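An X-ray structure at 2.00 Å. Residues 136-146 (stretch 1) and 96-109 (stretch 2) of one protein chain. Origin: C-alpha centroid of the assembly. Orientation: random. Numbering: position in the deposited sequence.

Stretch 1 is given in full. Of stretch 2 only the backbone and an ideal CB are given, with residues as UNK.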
# COMPACT_ATOMS: atom_id res chain seq x y z
N GLN B 136 -3.55 -0.48 -6.40
CA GLN B 136 -2.46 -1.12 -5.68
C GLN B 136 -2.85 -2.51 -5.16
O GLN B 136 -2.11 -3.47 -5.34
CB GLN B 136 -2.02 -0.27 -4.51
CG GLN B 136 -0.99 -0.95 -3.58
CD GLN B 136 -0.57 -0.05 -2.39
OE1 GLN B 136 -1.34 0.20 -1.45
NE2 GLN B 136 0.67 0.41 -2.43
N THR B 137 -4.00 -2.62 -4.50
CA THR B 137 -4.43 -3.91 -3.96
C THR B 137 -4.59 -4.95 -5.08
O THR B 137 -4.30 -6.14 -4.88
CB THR B 137 -5.74 -3.82 -3.17
OG1 THR B 137 -6.80 -3.40 -4.03
CG2 THR B 137 -5.63 -2.84 -2.04
N LEU B 138 -5.01 -4.49 -6.25
CA LEU B 138 -5.19 -5.39 -7.40
C LEU B 138 -3.86 -5.85 -7.99
O LEU B 138 -3.71 -7.03 -8.36
CB LEU B 138 -6.07 -4.71 -8.46
CG LEU B 138 -7.54 -4.52 -8.06
CD1 LEU B 138 -8.28 -3.74 -9.13
CD2 LEU B 138 -8.25 -5.88 -7.79
N TYR B 139 -2.89 -4.94 -8.06
CA TYR B 139 -1.56 -5.31 -8.51
C TYR B 139 -0.89 -6.26 -7.52
O TYR B 139 -0.25 -7.23 -7.95
CB TYR B 139 -0.64 -4.10 -8.79
CG TYR B 139 -1.01 -3.37 -10.07
CD1 TYR B 139 -0.66 -3.87 -11.32
CD2 TYR B 139 -1.69 -2.16 -10.02
CE1 TYR B 139 -1.02 -3.22 -12.47
CE2 TYR B 139 -2.05 -1.50 -11.19
CZ TYR B 139 -1.71 -2.02 -12.40
OH TYR B 139 -2.07 -1.34 -13.55
N MET B 140 -1.04 -5.99 -6.21
CA MET B 140 -0.42 -6.86 -5.19
C MET B 140 -0.93 -8.31 -5.33
O MET B 140 -0.15 -9.26 -5.27
CB MET B 140 -0.64 -6.37 -3.77
CG MET B 140 0.05 -5.05 -3.39
SD MET B 140 1.80 -4.84 -3.80
CE MET B 140 1.66 -3.91 -5.32
N THR B 141 -2.24 -8.46 -5.51
CA THR B 141 -2.85 -9.79 -5.80
C THR B 141 -2.23 -10.47 -7.01
O THR B 141 -1.90 -11.67 -6.97
CB THR B 141 -4.40 -9.63 -5.98
OG1 THR B 141 -4.98 -9.39 -4.70
CG2 THR B 141 -5.04 -10.85 -6.60
N ALA B 142 -2.05 -9.72 -8.09
CA ALA B 142 -1.45 -10.28 -9.30
C ALA B 142 -0.02 -10.76 -9.06
O ALA B 142 0.43 -11.70 -9.73
CB ALA B 142 -1.50 -9.28 -10.44
N MET B 143 0.69 -10.14 -8.13
CA MET B 143 2.06 -10.56 -7.84
C MET B 143 2.12 -11.98 -7.28
O MET B 143 3.06 -12.72 -7.56
CB MET B 143 2.76 -9.62 -6.88
CG MET B 143 2.91 -8.22 -7.44
SD MET B 143 4.12 -7.27 -6.56
CE MET B 143 3.82 -5.63 -7.23
N HIS B 144 1.11 -12.34 -6.48
CA HIS B 144 1.02 -13.70 -5.96
C HIS B 144 0.94 -14.75 -7.08
O HIS B 144 1.38 -15.88 -6.90
CB HIS B 144 -0.18 -13.82 -5.01
CG HIS B 144 0.03 -13.17 -3.68
ND1 HIS B 144 0.12 -13.89 -2.51
CD2 HIS B 144 0.17 -11.87 -3.34
CE1 HIS B 144 0.30 -13.05 -1.50
NE2 HIS B 144 0.34 -11.82 -1.98
N TRP B 145 0.44 -14.33 -8.25
CA TRP B 145 0.30 -15.18 -9.43
C TRP B 145 1.54 -15.24 -10.31
O TRP B 145 1.55 -15.99 -11.27
CB TRP B 145 -0.84 -14.69 -10.35
CG TRP B 145 -2.13 -14.37 -9.68
CD1 TRP B 145 -2.56 -14.79 -8.46
CD2 TRP B 145 -3.20 -13.60 -10.24
NE1 TRP B 145 -3.82 -14.31 -8.21
CE2 TRP B 145 -4.24 -13.58 -9.29
CE3 TRP B 145 -3.37 -12.92 -11.45
CZ2 TRP B 145 -5.44 -12.88 -9.50
CZ3 TRP B 145 -4.57 -12.23 -11.68
CH2 TRP B 145 -5.58 -12.21 -10.70
N GLY B 146 2.56 -14.42 -10.03
CA GLY B 146 3.70 -14.28 -10.92
C GLY B 146 3.30 -13.65 -12.24
O GLY B 146 3.86 -13.96 -13.29
N UNK B 96 -17.40 -8.11 -4.76
CA UNK B 96 -17.78 -8.90 -5.93
C UNK B 96 -16.52 -9.28 -6.72
O UNK B 96 -16.34 -10.44 -7.13
CB UNK B 96 -18.76 -8.13 -6.81
N UNK B 97 -15.61 -8.32 -6.89
CA UNK B 97 -14.36 -8.58 -7.54
C UNK B 97 -13.52 -9.52 -6.68
O UNK B 97 -12.98 -10.50 -7.19
CB UNK B 97 -13.62 -7.27 -7.82
N UNK B 98 -13.41 -9.25 -5.39
CA UNK B 98 -12.67 -10.17 -4.51
C UNK B 98 -13.26 -11.58 -4.52
O UNK B 98 -12.53 -12.54 -4.43
CB UNK B 98 -12.66 -9.63 -3.08
N UNK B 99 -14.59 -11.70 -4.59
CA UNK B 99 -15.21 -13.03 -4.65
C UNK B 99 -14.73 -13.78 -5.87
O UNK B 99 -14.45 -14.97 -5.78
CB UNK B 99 -16.74 -12.92 -4.67
N UNK B 100 -14.63 -13.08 -7.01
CA UNK B 100 -14.09 -13.65 -8.23
C UNK B 100 -12.65 -14.08 -8.02
O UNK B 100 -12.27 -15.19 -8.35
CB UNK B 100 -14.19 -12.65 -9.38
N UNK B 101 -11.83 -13.17 -7.49
CA UNK B 101 -10.43 -13.47 -7.19
C UNK B 101 -10.30 -14.73 -6.32
O UNK B 101 -9.45 -15.58 -6.56
CB UNK B 101 -9.78 -12.28 -6.49
N UNK B 102 -11.18 -14.87 -5.34
CA UNK B 102 -11.14 -16.02 -4.44
C UNK B 102 -11.52 -17.34 -5.13
O UNK B 102 -11.24 -18.41 -4.58
CB UNK B 102 -12.08 -15.77 -3.26
N UNK B 103 -12.10 -17.30 -6.33
CA UNK B 103 -12.32 -18.54 -7.11
C UNK B 103 -11.10 -19.02 -7.87
O UNK B 103 -11.11 -20.11 -8.43
CB UNK B 103 -13.46 -18.33 -8.11
N UNK B 104 -10.03 -18.22 -7.88
CA UNK B 104 -8.84 -18.52 -8.66
C UNK B 104 -7.80 -19.40 -7.97
O UNK B 104 -6.71 -19.57 -8.50
CB UNK B 104 -8.18 -17.20 -9.07
N UNK B 105 -8.13 -20.00 -6.83
CA UNK B 105 -7.17 -20.81 -6.09
C UNK B 105 -6.68 -22.07 -6.80
O UNK B 105 -5.49 -22.39 -6.77
CB UNK B 105 -7.80 -21.22 -4.75
N UNK B 106 -7.58 -22.78 -7.46
CA UNK B 106 -7.21 -24.00 -8.19
C UNK B 106 -6.33 -23.69 -9.38
O UNK B 106 -5.31 -24.33 -9.60
CB UNK B 106 -8.46 -24.75 -8.66
N UNK B 107 -6.73 -22.69 -10.15
CA UNK B 107 -5.89 -22.20 -11.27
C UNK B 107 -4.50 -21.74 -10.83
O UNK B 107 -3.49 -22.00 -11.51
CB UNK B 107 -6.59 -21.04 -11.98
N UNK B 108 -4.46 -21.02 -9.71
CA UNK B 108 -3.21 -20.58 -9.10
C UNK B 108 -2.35 -21.78 -8.69
O UNK B 108 -1.15 -21.85 -8.99
CB UNK B 108 -3.50 -19.69 -7.89
N UNK B 109 -2.97 -22.75 -8.00
CA UNK B 109 -2.30 -23.99 -7.60
C UNK B 109 -1.70 -24.77 -8.74
O UNK B 109 -0.70 -25.46 -8.57
CB UNK B 109 -3.29 -24.89 -6.86

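Two helices run almost parallel, their N-to-C directions 2° apart and their axes 12.5 Å from each other at closest approach. This spacing leaves room for side chains to meet between the helices.

Position 96 is out of reach and sets no rule from this side; it is Q96. At 97 CA-to-CB points toward stretch 1, but nothing lies within 5.5 Å of the ideal CB, so a long apolar chain, methionine or leucine, would suit. M97 brings CG to 4.3 Å from L138 CD2.

Position 98 points sideways. Off to the side, within reach of a long chain, lie the hydroxyls of T137 and T141, which invite a long polar chain: lysine or arginine. R98 turns m at its first three chi angles, and its end comes nearer than its CB suggests. R98 NH2 donates to T141 OG1 at 3.2 Å, and T141 OG1 and the T137 carbonyl both lie near the guanidinium plane. A water accepts from R98 NH1 at 3.2 Å and donates to T137 OG1 at 2.5 Å, extending the reach to a second threonine.

Position 99 is out of reach and is A99. Position 100 points sideways with no neighbour near its CB, and many side chains would do; F100 makes no contact with stretch 1, although its end comes nearer than its CB.

Position 101 points toward stretch 1, its ideal CB 4.9 Å from T141 CG2 and 5.3 Å from W145 CZ2. A methyl and an indole call for a branched or medium apolar chain: valine, isoleucine or leucine. I101 sets CG2 3.9 Å from T141 CG2 and CD1 4.1 Å from L138 CD2.

Positions 102 and 103 are out of reach: D102 and T103, whose OG1 donates to its own stretch, to F100 O at 2.6 Å.

Position 104, the N-cap of the next helix, might suggest serine or aspartate, yet its CB points toward stretch 1, 5.1 Å from W145 CZ2, where an apolar chain fits. L104 takes the second course, its CD1 3.6 Å from W145 CZ2.

Positions 105 and 106 are helical, with room for a CB; their glycines, G105 and G106, are not demanded by this contact. Position 107 is also out of reach and is L107.

Position 108 points toward stretch 1, its ideal CB 5.0 Å from W145 CD1, with the H144 carbonyl beyond. A large chain carrying a donor is wanted; tryptophan or perhaps glutamine would do. W108 donates from NE1 to H144 O at 2.9 Å, while its CD1 meets W145 CD1 at 3.7 Å, the two indoles rim to rim with planes at 58°.

Position 109 is out of reach; S109 OG donates to G105 O at 3.0 Å.

Stretch 2 (96-109) QMRAFIDTLGGLWS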
# COMPACT_ATOMS: atom_id res chain seq x y z
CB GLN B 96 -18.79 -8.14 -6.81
CG GLN B 96 -20.18 -7.95 -6.18
CD GLN B 96 -20.37 -6.62 -5.46
OE1 GLN B 96 -19.41 -6.02 -4.96
NE2 GLN B 96 -21.62 -6.14 -5.41
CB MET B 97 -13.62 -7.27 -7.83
CG MET B 97 -12.19 -7.44 -8.38
SD MET B 97 -12.06 -8.27 -9.97
CE MET B 97 -12.49 -7.03 -11.18
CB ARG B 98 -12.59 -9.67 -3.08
CG ARG B 98 -11.89 -8.31 -2.88
CD ARG B 98 -10.54 -8.18 -3.53
NE ARG B 98 -9.59 -9.22 -3.13
CZ ARG B 98 -8.27 -9.17 -3.36
NH1 ARG B 98 -7.71 -8.12 -3.95
NH2 ARG B 98 -7.50 -10.18 -2.97
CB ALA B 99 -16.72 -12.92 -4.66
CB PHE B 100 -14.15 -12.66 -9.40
CG PHE B 100 -13.49 -13.19 -10.62
CD1 PHE B 100 -13.98 -14.33 -11.25
CD2 PHE B 100 -12.35 -12.60 -11.11
CE1 PHE B 100 -13.34 -14.86 -12.38
CE2 PHE B 100 -11.72 -13.11 -12.21
CZ PHE B 100 -12.21 -14.24 -12.85
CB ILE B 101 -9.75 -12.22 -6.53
CG1 ILE B 101 -9.52 -11.14 -7.59
CG2 ILE B 101 -8.45 -12.60 -5.85
CD1 ILE B 101 -9.21 -9.76 -7.02
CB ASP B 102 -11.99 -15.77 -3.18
CG ASP B 102 -11.36 -14.75 -2.23
OD1 ASP B 102 -10.26 -14.25 -2.54
OD2 ASP B 102 -11.97 -14.44 -1.15
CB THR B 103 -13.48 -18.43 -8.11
OG1 THR B 103 -13.13 -17.53 -9.18
CG2 THR B 103 -14.72 -18.00 -7.41
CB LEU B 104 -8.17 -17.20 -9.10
CG LEU B 104 -9.06 -16.19 -9.83
CD1 LEU B 104 -8.31 -14.90 -10.05
CD2 LEU B 104 -9.58 -16.76 -11.15
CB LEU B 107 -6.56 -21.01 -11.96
CG LEU B 107 -7.14 -21.10 -13.36
CD1 LEU B 107 -7.15 -19.66 -13.91
CD2 LEU B 107 -6.37 -22.01 -14.27
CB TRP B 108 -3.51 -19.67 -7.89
CG TRP B 108 -2.29 -19.25 -7.12
CD1 TRP B 108 -1.44 -18.21 -7.42
CD2 TRP B 108 -1.77 -19.86 -5.94
NE1 TRP B 108 -0.42 -18.15 -6.50
CE2 TRP B 108 -0.60 -19.15 -5.58
CE3 TRP B 108 -2.17 -20.95 -5.16
CZ2 TRP B 108 0.17 -19.49 -4.46
CZ3 TRP B 108 -1.40 -21.29 -4.05
CH2 TRP B 108 -0.25 -20.55 -3.71
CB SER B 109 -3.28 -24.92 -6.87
OG SER B 109 -3.56 -24.39 -5.60
O HOH W 1 -8.63 -5.09 -3.51
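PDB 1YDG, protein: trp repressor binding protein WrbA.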